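Local coordinates for 450aa long hypothetical fmu protein (Pyrococcus horikoshii, PDB 2YXL) that probably methylates cytosine in RNA at carbon 5, using S-adenosylmethionine as methyl donor, and is a member of the RsmB/NOP family, at residues D175-V180 / A431-R435; E245-A251 / T438-Y443; I392-E398 / F424-R430. All coordinates share one frame; numbering follows the deposited sequence.

In the fold
All three contacts converge on the antiparallel part of the mixed methyltransferase sheet, where strand 429-431 lies beside strand 441-447. Interaction 1 joins helix 173-181 to the turn that follows strand 429-431, and touches interaction 2 where A431 N lies 3.0 Å from F441 O. Interaction 2 sets helix 246-255 against strand 441-447 and lies close to the bound sinefungin, about 6 Å from the S248 side chain; the F441 side chain is about 4 Å from that of C390, the predicted nucleophile. Interaction 3 joins the loop after strand 383-389 to the turn and strand at 424-430, and the centres of interactions 2 and 3 are about 13 Å apart.

Interaction 1 (D175-V180 / A431-R435); sequences DFFRSV and AWPHR
The H434 imidazole has F176 CB over one face, offset toward the rim, the CG of its chain neighbour R435 over the other, and W432 CE3 in plane at its edge. The F176 contact is a CH-pi approach, CB lying 4.3 Å from the centroid of the H434 ring and 25° off its normal. In return, H434 ND1 sits at the edge of the F176 ring, near its plane, and the two side chains cross at about a right angle. V180 CG1 lies over one face of the F176 ring, offset toward the rim, and the same methyl reaches P433 CG at 4.0 Å. F176 CE2 meets P433 CG at 4.0 Å, and F176 CD2 comes to the indole edge at W432 CE3, 4.2 Å away.

W432 occupies the N-cap position of the short helix 433-436, and this helix start is laid against helix 173-181. The contact thus joins the ferredoxin-like region to the RsmB/F methyltransferase region.

No hydrogen bond crosses between the segments. S179 OG, placed by chi1 67° between its own backbone N and carbonyl carbon, turns back to F176 O at 2.7 Å, and that carbonyl also accepts from V180 N. The same hydroxyl oxygen packs against P433 CB at 3.4 Å. H434 instead finds its polar partner beyond the contact: NE2 is hydrogen-bonded to E172, which also pairs with R435.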
loop_
_atom_site.group_PDB
_atom_site.type_symbol
_atom_site.label_atom_id
_atom_site.label_comp_id
_atom_site.label_asym_id
_atom_site.label_seq_id
_atom_site.Cartn_x
_atom_site.Cartn_y
_atom_site.Cartn_z
ATOM N N ASP A 175 -16.808 7.445 9.112
ATOM C CA ASP A 175 -15.719 8.379 8.821
ATOM C C ASP A 175 -14.469 7.674 8.292
ATOM O O ASP A 175 -13.799 8.188 7.387
ATOM C CB ASP A 175 -15.376 9.219 10.055
ATOM C CG ASP A 175 -16.411 10.293 10.339
ATOM O OD1 ASP A 175 -16.961 10.873 9.376
ATOM O OD2 ASP A 175 -16.668 10.569 11.531
ATOM N N PHE A 176 -14.171 6.502 8.855
ATOM C CA PHE A 176 -13.052 5.677 8.402
ATOM C C PHE A 176 -13.190 5.325 6.928
ATOM O O PHE A 176 -12.255 5.518 6.147
ATOM C CB PHE A 176 -12.935 4.398 9.236
ATOM C CG PHE A 176 -11.953 3.398 8.681
ATOM C CD1 PHE A 176 -12.389 2.335 7.894
ATOM C CD2 PHE A 176 -10.588 3.524 8.938
ATOM C CE1 PHE A 176 -11.485 1.413 7.374
ATOM C CE2 PHE A 176 -9.676 2.606 8.421
ATOM C CZ PHE A 176 -10.128 1.546 7.638
ATOM N N PHE A 177 -14.358 4.807 6.554
ATOM C CA PHE A 177 -14.599 4.427 5.167
ATOM C C PHE A 177 -14.663 5.632 4.236
ATOM O O PHE A 177 -14.232 5.546 3.093
ATOM C CB PHE A 177 -15.823 3.515 5.030
ATOM C CG PHE A 177 -15.563 2.099 5.461
ATOM C CD1 PHE A 177 -16.085 1.613 6.655
ATOM C CD2 PHE A 177 -14.767 1.259 4.688
ATOM C CE1 PHE A 177 -15.835 0.304 7.064
ATOM C CE2 PHE A 177 -14.507 -0.046 5.093
ATOM C CZ PHE A 177 -15.046 -0.526 6.282
ATOM N N ARG A 178 -15.168 6.757 4.735
ATOM C CA ARG A 178 -15.099 8.015 3.993
ATOM C C ARG A 178 -13.656 8.402 3.661
ATOM O O ARG A 178 -13.346 8.699 2.508
ATOM C CB ARG A 178 -15.818 9.147 4.734
ATOM C CG ARG A 178 -17.295 9.255 4.380
ATOM C CD ARG A 178 -17.862 10.620 4.734
ATOM N NE ARG A 178 -18.154 10.740 6.162
ATOM C CZ ARG A 178 -19.369 10.617 6.698
ATOM N NH1 ARG A 178 -20.425 10.373 5.927
ATOM N NH2 ARG A 178 -19.528 10.743 8.012
ATOM N N SER A 179 -12.779 8.366 4.665
ATOM C CA SER A 179 -11.366 8.705 4.467
ATOM C C SER A 179 -10.601 7.754 3.536
ATOM O O SER A 179 -9.678 8.185 2.848
ATOM C CB SER A 179 -10.637 8.830 5.803
ATOM O OG SER A 179 -10.543 7.576 6.457
ATOM N N VAL A 180 -10.973 6.474 3.515
ATOM C CA VAL A 180 -10.343 5.520 2.588
ATOM C C VAL A 180 -11.049 5.467 1.226
ATOM O O VAL A 180 -10.602 4.768 0.314
ATOM C CB VAL A 180 -10.161 4.084 3.193
ATOM C CG1 VAL A 180 -9.263 4.120 4.426
ATOM C CG2 VAL A 180 -11.503 3.424 3.503
ATOM N N ALA A 431 -2.220 5.154 14.338
ATOM C CA ALA A 431 -2.570 6.174 13.358
ATOM C C ALA A 431 -3.815 5.716 12.613
ATOM O O ALA A 431 -4.009 4.518 12.381
ATOM C CB ALA A 431 -1.423 6.404 12.387
ATOM N N TRP A 432 -4.659 6.678 12.256
ATOM C CA TRP A 432 -5.900 6.407 11.540
ATOM C C TRP A 432 -6.063 7.357 10.357
ATOM O O TRP A 432 -5.776 8.552 10.482
ATOM C CB TRP A 432 -7.097 6.551 12.479
ATOM C CG TRP A 432 -7.155 5.523 13.563
ATOM C CD1 TRP A 432 -6.748 5.674 14.859
ATOM C CD2 TRP A 432 -7.660 4.185 13.455
ATOM N NE1 TRP A 432 -6.967 4.514 15.564
ATOM C CE2 TRP A 432 -7.526 3.583 14.727
ATOM C CE3 TRP A 432 -8.211 3.434 12.406
ATOM C CZ2 TRP A 432 -7.921 2.265 14.980
ATOM C CZ3 TRP A 432 -8.609 2.126 12.658
ATOM C CH2 TRP A 432 -8.460 1.554 13.936
ATOM N N PRO A 433 -6.531 6.834 9.207
ATOM C CA PRO A 433 -6.758 7.655 8.011
ATOM C C PRO A 433 -7.711 8.827 8.247
ATOM O O PRO A 433 -7.430 9.941 7.806
ATOM C CB PRO A 433 -7.365 6.662 7.010
ATOM C CG PRO A 433 -6.907 5.323 7.480
ATOM C CD PRO A 433 -6.864 5.415 8.968
ATOM N N HIS A 434 -8.812 8.577 8.952
ATOM C CA HIS A 434 -9.845 9.592 9.178
ATOM C C HIS A 434 -9.475 10.609 10.259
ATOM O O HIS A 434 -10.077 11.682 10.331
ATOM C CB HIS A 434 -11.198 8.932 9.485
ATOM C CG HIS A 434 -11.216 8.133 10.753
ATOM N ND1 HIS A 434 -10.467 6.989 10.925
ATOM C CD2 HIS A 434 -11.907 8.308 11.904
ATOM C CE1 HIS A 434 -10.686 6.500 12.132
ATOM N NE2 HIS A 434 -11.557 7.281 12.746
ATOM N N ARG A 435 -8.488 10.275 11.090
ATOM C CA ARG A 435 -8.002 11.199 12.119
ATOM C C ARG A 435 -6.728 11.933 11.703
ATOM O O ARG A 435 -6.532 13.087 12.075
ATOM C CB ARG A 435 -7.743 10.471 13.443
ATOM C CG ARG A 435 -8.964 9.837 14.089
ATOM C CD ARG A 435 -8.606 9.287 15.458
ATOM N NE ARG A 435 -9.487 8.197 15.875
ATOM C CZ ARG A 435 -9.268 7.407 16.926
ATOM N NH1 ARG A 435 -8.186 7.569 17.681
ATOM N NH2 ARG A 435 -10.133 6.444 17.221
#

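Interaction 2 (E245-A251 / T438-Y443)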
loop_
_atom_site.group_PDB
_atom_site.type_symbol
_atom_site.label_atom_id
_atom_site.label_comp_id
_atom_site.label_asym_id
_atom_site.label_seq_id
_atom_site.Cartn_x
_atom_site.Cartn_y
_atom_site.Cartn_z
ATOM N N GLU A 245 4.882 6.592 3.490
ATOM C CA GLU A 245 3.798 7.212 4.242
ATOM C C GLU A 245 4.327 7.872 5.506
ATOM O O GLU A 245 5.348 7.451 6.054
ATOM C CB GLU A 245 2.725 6.180 4.606
ATOM C CG GLU A 245 2.028 5.524 3.414
ATOM C CD GLU A 245 1.204 6.497 2.570
ATOM O OE1 GLU A 245 0.866 7.607 3.044
ATOM O OE2 GLU A 245 0.887 6.141 1.418
ATOM N N GLU A 246 3.625 8.910 5.961
ATOM C CA GLU A 246 3.992 9.625 7.181
ATOM C C GLU A 246 4.114 8.674 8.380
ATOM O O GLU A 246 5.089 8.739 9.131
ATOM C CB GLU A 246 2.987 10.746 7.473
ATOM C CG GLU A 246 3.396 11.675 8.612
ATOM C CD GLU A 246 2.273 12.597 9.043
ATOM O OE1 GLU A 246 2.301 13.789 8.665
ATOM O OE2 GLU A 246 1.350 12.137 9.744
ATOM N N ALA A 247 3.128 7.793 8.537
ATOM C CA ALA A 247 3.105 6.814 9.626
ATOM C C ALA A 247 4.350 5.918 9.651
ATOM O O ALA A 247 4.886 5.616 10.718
ATOM C CB ALA A 247 1.837 5.973 9.556
ATOM N N SER A 248 4.810 5.513 8.470
ATOM C CA SER A 248 6.011 4.696 8.343
ATOM C C SER A 248 7.287 5.445 8.728
ATOM O O SER A 248 8.210 4.855 9.290
ATOM C CB SER A 248 6.133 4.149 6.925
ATOM O OG SER A 248 5.080 3.243 6.640
ATOM N N ALA A 249 7.330 6.742 8.427
ATOM C CA ALA A 249 8.472 7.588 8.784
ATOM C C ALA A 249 8.594 7.790 10.295
ATOM O O ALA A 249 9.704 7.856 10.826
ATOM C CB ALA A 249 8.377 8.924 8.088
ATOM N N VAL A 250 7.449 7.898 10.970
ATOM C CA VAL A 250 7.388 8.054 12.425
ATOM C C VAL A 250 7.996 6.839 13.142
ATOM O O VAL A 250 8.704 6.992 14.143
ATOM C CB VAL A 250 5.926 8.298 12.902
ATOM C CG1 VAL A 250 5.802 8.183 14.424
ATOM C CG2 VAL A 250 5.425 9.657 12.426
ATOM N N ALA A 251 7.727 5.647 12.611
ATOM C CA ALA A 251 8.245 4.393 13.166
ATOM C C ALA A 251 9.739 4.458 13.479
ATOM O O ALA A 251 10.136 4.265 14.629
ATOM C CB ALA A 251 7.937 3.223 12.232
ATOM N N THR A 438 -3.068 9.764 7.170
ATOM C CA THR A 438 -2.013 8.828 6.797
ATOM C C THR A 438 -2.642 7.436 6.858
ATOM O O THR A 438 -3.810 7.313 7.220
ATOM C CB THR A 438 -0.763 8.973 7.715
ATOM O OG1 THR A 438 0.332 8.226 7.172
ATOM C CG2 THR A 438 -1.051 8.518 9.150
ATOM N N ILE A 439 -1.892 6.402 6.486
ATOM C CA ILE A 439 -2.384 5.018 6.569
ATOM C C ILE A 439 -2.647 4.574 8.013
ATOM O O ILE A 439 -2.052 5.108 8.950
ATOM C CB ILE A 439 -1.403 4.018 5.908
ATOM C CG1 ILE A 439 0.017 4.193 6.476
ATOM C CG2 ILE A 439 -1.439 4.167 4.382
ATOM C CD1 ILE A 439 0.979 3.065 6.140
ATOM N N GLY A 440 -3.548 3.607 8.182
ATOM C CA GLY A 440 -3.758 2.954 9.478
ATOM C C GLY A 440 -2.476 2.265 9.911
ATOM O O GLY A 440 -1.871 1.525 9.137
ATOM N N PHE A 441 -2.051 2.515 11.143
ATOM C CA PHE A 441 -0.748 2.046 11.602
ATOM C C PHE A 441 -0.756 1.729 13.094
ATOM O O PHE A 441 -1.596 2.240 13.841
ATOM C CB PHE A 441 0.309 3.109 11.303
ATOM C CG PHE A 441 1.631 2.556 10.856
ATOM C CD1 PHE A 441 2.694 2.455 11.747
ATOM C CD2 PHE A 441 1.821 2.156 9.539
ATOM C CE1 PHE A 441 3.926 1.959 11.336
ATOM C CE2 PHE A 441 3.050 1.656 9.114
ATOM C CZ PHE A 441 4.106 1.556 10.018
ATOM N N PHE A 442 0.181 0.883 13.516
ATOM C CA PHE A 442 0.296 0.489 14.914
ATOM C C PHE A 442 1.747 0.511 15.364
ATOM O O PHE A 442 2.640 0.114 14.616
ATOM C CB PHE A 442 -0.308 -0.897 15.126
ATOM C CG PHE A 442 -0.241 -1.380 16.551
ATOM C CD1 PHE A 442 -1.118 -0.880 17.512
ATOM C CD2 PHE A 442 0.693 -2.340 16.928
ATOM C CE1 PHE A 442 -1.064 -1.324 18.820
ATOM C CE2 PHE A 442 0.755 -2.793 18.238
ATOM C CZ PHE A 442 -0.124 -2.281 19.187
ATOM N N TYR A 443 1.964 0.983 16.590
ATOM C CA TYR A 443 3.297 1.111 17.175
ATOM C C TYR A 443 3.334 0.480 18.564
ATOM O O TYR A 443 2.449 0.728 19.393
ATOM C CB TYR A 443 3.697 2.589 17.308
ATOM C CG TYR A 443 3.541 3.424 16.058
ATOM C CD1 TYR A 443 2.292 3.906 15.672
ATOM C CD2 TYR A 443 4.651 3.763 15.280
ATOM C CE1 TYR A 443 2.142 4.677 14.537
ATOM C CE2 TYR A 443 4.513 4.540 14.139
ATOM C CZ TYR A 443 3.253 4.994 13.775
ATOM O OH TYR A 443 3.090 5.758 12.649
HETATM O O HOH W 1 0.950 9.400 4.787
#
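T438 turns its hydroxyl to the start of helix 246-255 because OG1 stands opposite the backbone N about CA-CB (chi1 -169°), while Y443, with CG anti to its carbonyl carbon, extends its phenol toward the first turn of the same helix. The two groups grip successive polar atoms of A247. Its N-H donates to T438 OG1 at 3.1 Å with an angle of 156°, and its carbonyl O accepts from Y443 OH at 2.6 Å. The phenol oxygen lies well off to the side of that C=O, and the carbonyl also takes a weak helical bond from A251 N.

A water extends the polar group at the helix start: it accepts from E246 N, donates to E245 OE1, and bonds T438 OG1 at 2.7 Å. The other carboxylate oxygen of E245 pairs with K348. The axes of helix 246-251 and strand 441-443 approach to 9.2 Å and run 12° from parallel; the helix packs on the mixed sheet of the class I-like SAM-binding fold.

Apolar contacts flank these bonds. A247 CB rests on F441 CG at 3.7 Å, and A247 O and S248 N both lie over one face of the F441 ring. F441 CD1 in turn lies over a face of the Y443 ring, while A251 N is at that ring's edge. The aliphatic part of E245 crosses I439 obliquely, CG meeting CD1 at 3.8 Å, and the V250 and Y443 side chains cross at about a right angle, CG1 of V250 touching CE2 of Y443. S248 OG, 3.6 Å from F441 CE2, also makes a weak hydrogen bond to K273, a predicted S-adenosylmethionine-binding residue.

Interaction 3 (I392-E398 / F424-R430)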
loop_
_atom_site.group_PDB
_atom_site.type_symbol
_atom_site.label_atom_id
_atom_site.label_comp_id
_atom_site.label_asym_id
_atom_site.label_seq_id
_atom_site.Cartn_x
_atom_site.Cartn_y
_atom_site.Cartn_z
ATOM N N ILE A 392 -5.090 -2.553 10.936
ATOM C CA ILE A 392 -5.976 -1.954 11.933
ATOM C C ILE A 392 -6.568 -2.987 12.891
ATOM O O ILE A 392 -7.253 -2.626 13.850
ATOM C CB ILE A 392 -7.115 -1.137 11.280
ATOM C CG1 ILE A 392 -7.908 -2.002 10.296
ATOM C CG2 ILE A 392 -6.547 0.123 10.610
ATOM C CD1 ILE A 392 -9.340 -1.550 10.078
ATOM N N PHE A 393 -6.295 -4.264 12.631
ATOM C CA PHE A 393 -6.868 -5.351 13.416
ATOM C C PHE A 393 -6.148 -5.554 14.743
ATOM O O PHE A 393 -4.915 -5.569 14.797
ATOM C CB PHE A 393 -6.865 -6.659 12.617
ATOM C CG PHE A 393 -7.643 -6.595 11.330
ATOM C CD1 PHE A 393 -7.060 -7.002 10.133
ATOM C CD2 PHE A 393 -8.957 -6.132 11.311
ATOM C CE1 PHE A 393 -7.772 -6.958 8.934
ATOM C CE2 PHE A 393 -9.677 -6.078 10.116
ATOM C CZ PHE A 393 -9.082 -6.495 8.927
ATOM N N LYS A 394 -6.929 -5.717 15.807
ATOM C CA LYS A 394 -6.387 -5.972 17.142
ATOM C C LYS A 394 -5.588 -7.272 17.193
ATOM O O LYS A 394 -4.589 -7.353 17.907
ATOM C CB LYS A 394 -7.506 -5.999 18.189
ATOM C CG LYS A 394 -8.102 -4.634 18.502
ATOM C CD LYS A 394 -9.385 -4.761 19.305
ATOM C CE LYS A 394 -10.078 -3.416 19.450
ATOM N NZ LYS A 394 -11.425 -3.546 20.078
ATOM N N GLU A 395 -6.026 -8.269 16.422
ATOM C CA GLU A 395 -5.369 -9.583 16.353
ATOM C C GLU A 395 -3.892 -9.524 15.971
ATOM O O GLU A 395 -3.094 -10.335 16.441
ATOM C CB GLU A 395 -6.108 -10.506 15.381
ATOM C CG GLU A 395 -7.178 -11.388 16.024
ATOM C CD GLU A 395 -8.389 -10.613 16.529
ATOM O OE1 GLU A 395 -9.094 -11.143 17.413
ATOM O OE2 GLU A 395 -8.641 -9.484 16.047
ATOM N N GLU A 396 -3.540 -8.566 15.119
ATOM C CA GLU A 396 -2.167 -8.401 14.657
ATOM C C GLU A 396 -1.389 -7.428 15.531
ATOM O O GLU A 396 -0.161 -7.354 15.452
ATOM C CB GLU A 396 -2.163 -7.901 13.217
ATOM C CG GLU A 396 -2.513 -8.954 12.193
ATOM C CD GLU A 396 -2.803 -8.349 10.840
ATOM O OE1 GLU A 396 -1.868 -8.259 10.019
ATOM O OE2 GLU A 396 -3.962 -7.945 10.602
ATOM N N ASN A 397 -2.113 -6.691 16.368
ATOM C CA ASN A 397 -1.549 -5.573 17.109
ATOM C C ASN A 397 -1.560 -5.753 18.627
ATOM O O ASN A 397 -0.634 -6.350 19.185
ATOM C CB ASN A 397 -2.252 -4.275 16.700
ATOM C CG ASN A 397 -2.080 -3.951 15.223
ATOM O OD1 ASN A 397 -2.978 -3.399 14.592
ATOM N ND2 ASN A 397 -0.922 -4.292 14.669
ATOM N N GLU A 398 -2.601 -5.239 19.285
ATOM C CA GLU A 398 -2.704 -5.260 20.750
ATOM C C GLU A 398 -2.694 -6.675 21.329
ATOM O O GLU A 398 -2.129 -6.911 22.399
ATOM C CB GLU A 398 -3.950 -4.501 21.225
ATOM C CG GLU A 398 -3.839 -2.975 21.141
ATOM C CD GLU A 398 -4.261 -2.401 19.791
ATOM O OE1 GLU A 398 -4.377 -1.161 19.686
ATOM O OE2 GLU A 398 -4.482 -3.175 18.836
ATOM N N PHE A 424 -5.328 0.388 21.862
ATOM C CA PHE A 424 -6.264 -0.233 22.804
ATOM C C PHE A 424 -5.565 -0.837 24.025
ATOM O O PHE A 424 -6.212 -1.198 25.010
ATOM C CB PHE A 424 -7.175 -1.235 22.088
ATOM C CG PHE A 424 -8.070 -0.597 21.061
ATOM C CD1 PHE A 424 -7.686 -0.534 19.724
ATOM C CD2 PHE A 424 -9.288 -0.032 21.437
ATOM C CE1 PHE A 424 -8.508 0.069 18.768
ATOM C CE2 PHE A 424 -10.118 0.573 20.491
ATOM C CZ PHE A 424 -9.726 0.622 19.153
ATOM N N LEU A 425 -4.240 -0.927 23.945
ATOM C CA LEU A 425 -3.393 -1.209 25.095
ATOM C C LEU A 425 -2.607 0.063 25.407
ATOM O O LEU A 425 -1.958 0.621 24.519
ATOM C CB LEU A 425 -2.444 -2.369 24.786
ATOM C CG LEU A 425 -1.447 -2.810 25.861
ATOM C CD1 LEU A 425 -2.148 -3.506 27.024
ATOM C CD2 LEU A 425 -0.399 -3.719 25.245
ATOM N N GLU A 426 -2.672 0.527 26.654
ATOM C CA GLU A 426 -2.026 1.785 27.031
ATOM C C GLU A 426 -0.505 1.724 26.904
ATOM O O GLU A 426 0.138 0.813 27.430
ATOM C CB GLU A 426 -2.438 2.230 28.439
ATOM C CG GLU A 426 -3.785 2.950 28.487
ATOM C CD GLU A 426 -3.884 3.974 29.613
ATOM O OE1 GLU A 426 -4.928 4.656 29.697
ATOM O OE2 GLU A 426 -2.927 4.105 30.410
ATOM N N GLY A 427 0.054 2.708 26.205
ATOM C CA GLY A 427 1.484 2.748 25.910
ATOM C C GLY A 427 1.755 2.507 24.434
ATOM O O GLY A 427 2.843 2.810 23.936
ATOM N N THR A 428 0.760 1.946 23.745
ATOM C CA THR A 428 0.839 1.715 22.305
ATOM C C THR A 428 0.171 2.857 21.548
ATOM O O THR A 428 -0.677 3.568 22.094
ATOM C CB THR A 428 0.196 0.363 21.883
ATOM O OG1 THR A 428 -1.216 0.385 22.132
ATOM C CG2 THR A 428 0.840 -0.806 22.624
ATOM N N MET A 429 0.552 3.018 20.286
ATOM C CA MET A 429 0.091 4.138 19.483
ATOM C C MET A 429 -0.526 3.663 18.174
ATOM O O MET A 429 -0.045 2.708 17.565
ATOM C CB MET A 429 1.255 5.093 19.213
ATOM C CG MET A 429 0.874 6.406 18.551
ATOM S SD MET A 429 2.201 7.621 18.636
ATOM C CE MET A 429 3.460 6.865 17.606
ATOM N N ARG A 430 -1.598 4.332 17.760
ATOM C CA ARG A 430 -2.254 4.042 16.489
ATOM C C ARG A 430 -2.445 5.300 15.641
ATOM O O ARG A 430 -2.775 6.370 16.162
ATOM C CB ARG A 430 -3.607 3.365 16.715
ATOM C CG ARG A 430 -3.529 1.878 17.001
ATOM C CD ARG A 430 -4.923 1.297 17.156
ATOM N NE ARG A 430 -4.918 -0.163 17.173
ATOM C CZ ARG A 430 -5.376 -0.938 16.191
ATOM N NH1 ARG A 430 -5.887 -0.401 15.089
ATOM N NH2 ARG A 430 -5.330 -2.259 16.315
#
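E398 and R430 form a salt bridge. The two side chains come from opposite directions and meet side-on, NE donating to OE1 at 2.8 Å and NH2 to OE2 at 2.8 Å, each on a syn lone pair. Carboxylate and guanidinium planes are only 10° apart. An extended R430 chain from CG to NE and a bend at chi2 of E398 (88°) bring the groups level.

Further hydrogen bonds use the backbone. R430 NH1 and NH2 both reach I392 O, at 2.9 and 3.1 Å; they approach from one face of its carbonyl plane, away from the lone pairs. On the anti side of E398 OE1, F424 N donates almost straight, at 2.8 Å and 178°, tilted from the carboxylate plane, and OE1 thereby accepts two bonds. Within the type II turn from L425 to T428, L425 O accepts from both T428 N and T428 OG1.

Aromatic and apolar contacts border the same groups. K394 CE makes a CH-pi contact over the centre of the F424 ring, 3.7 Å from the centroid, and NZ adds a cation-pi contact over the same face. F424 CE1 lies over a face of the R430 guanidinium, and E398 CG packs on L425 CB.

With bonds to both oxygens and to a backbone carbonyl, the buried guanidinium is held against rotation, and its charge is probably balanced by E398, tying the loop at I392 and the first residue of helix 398-407 to strand 429-431.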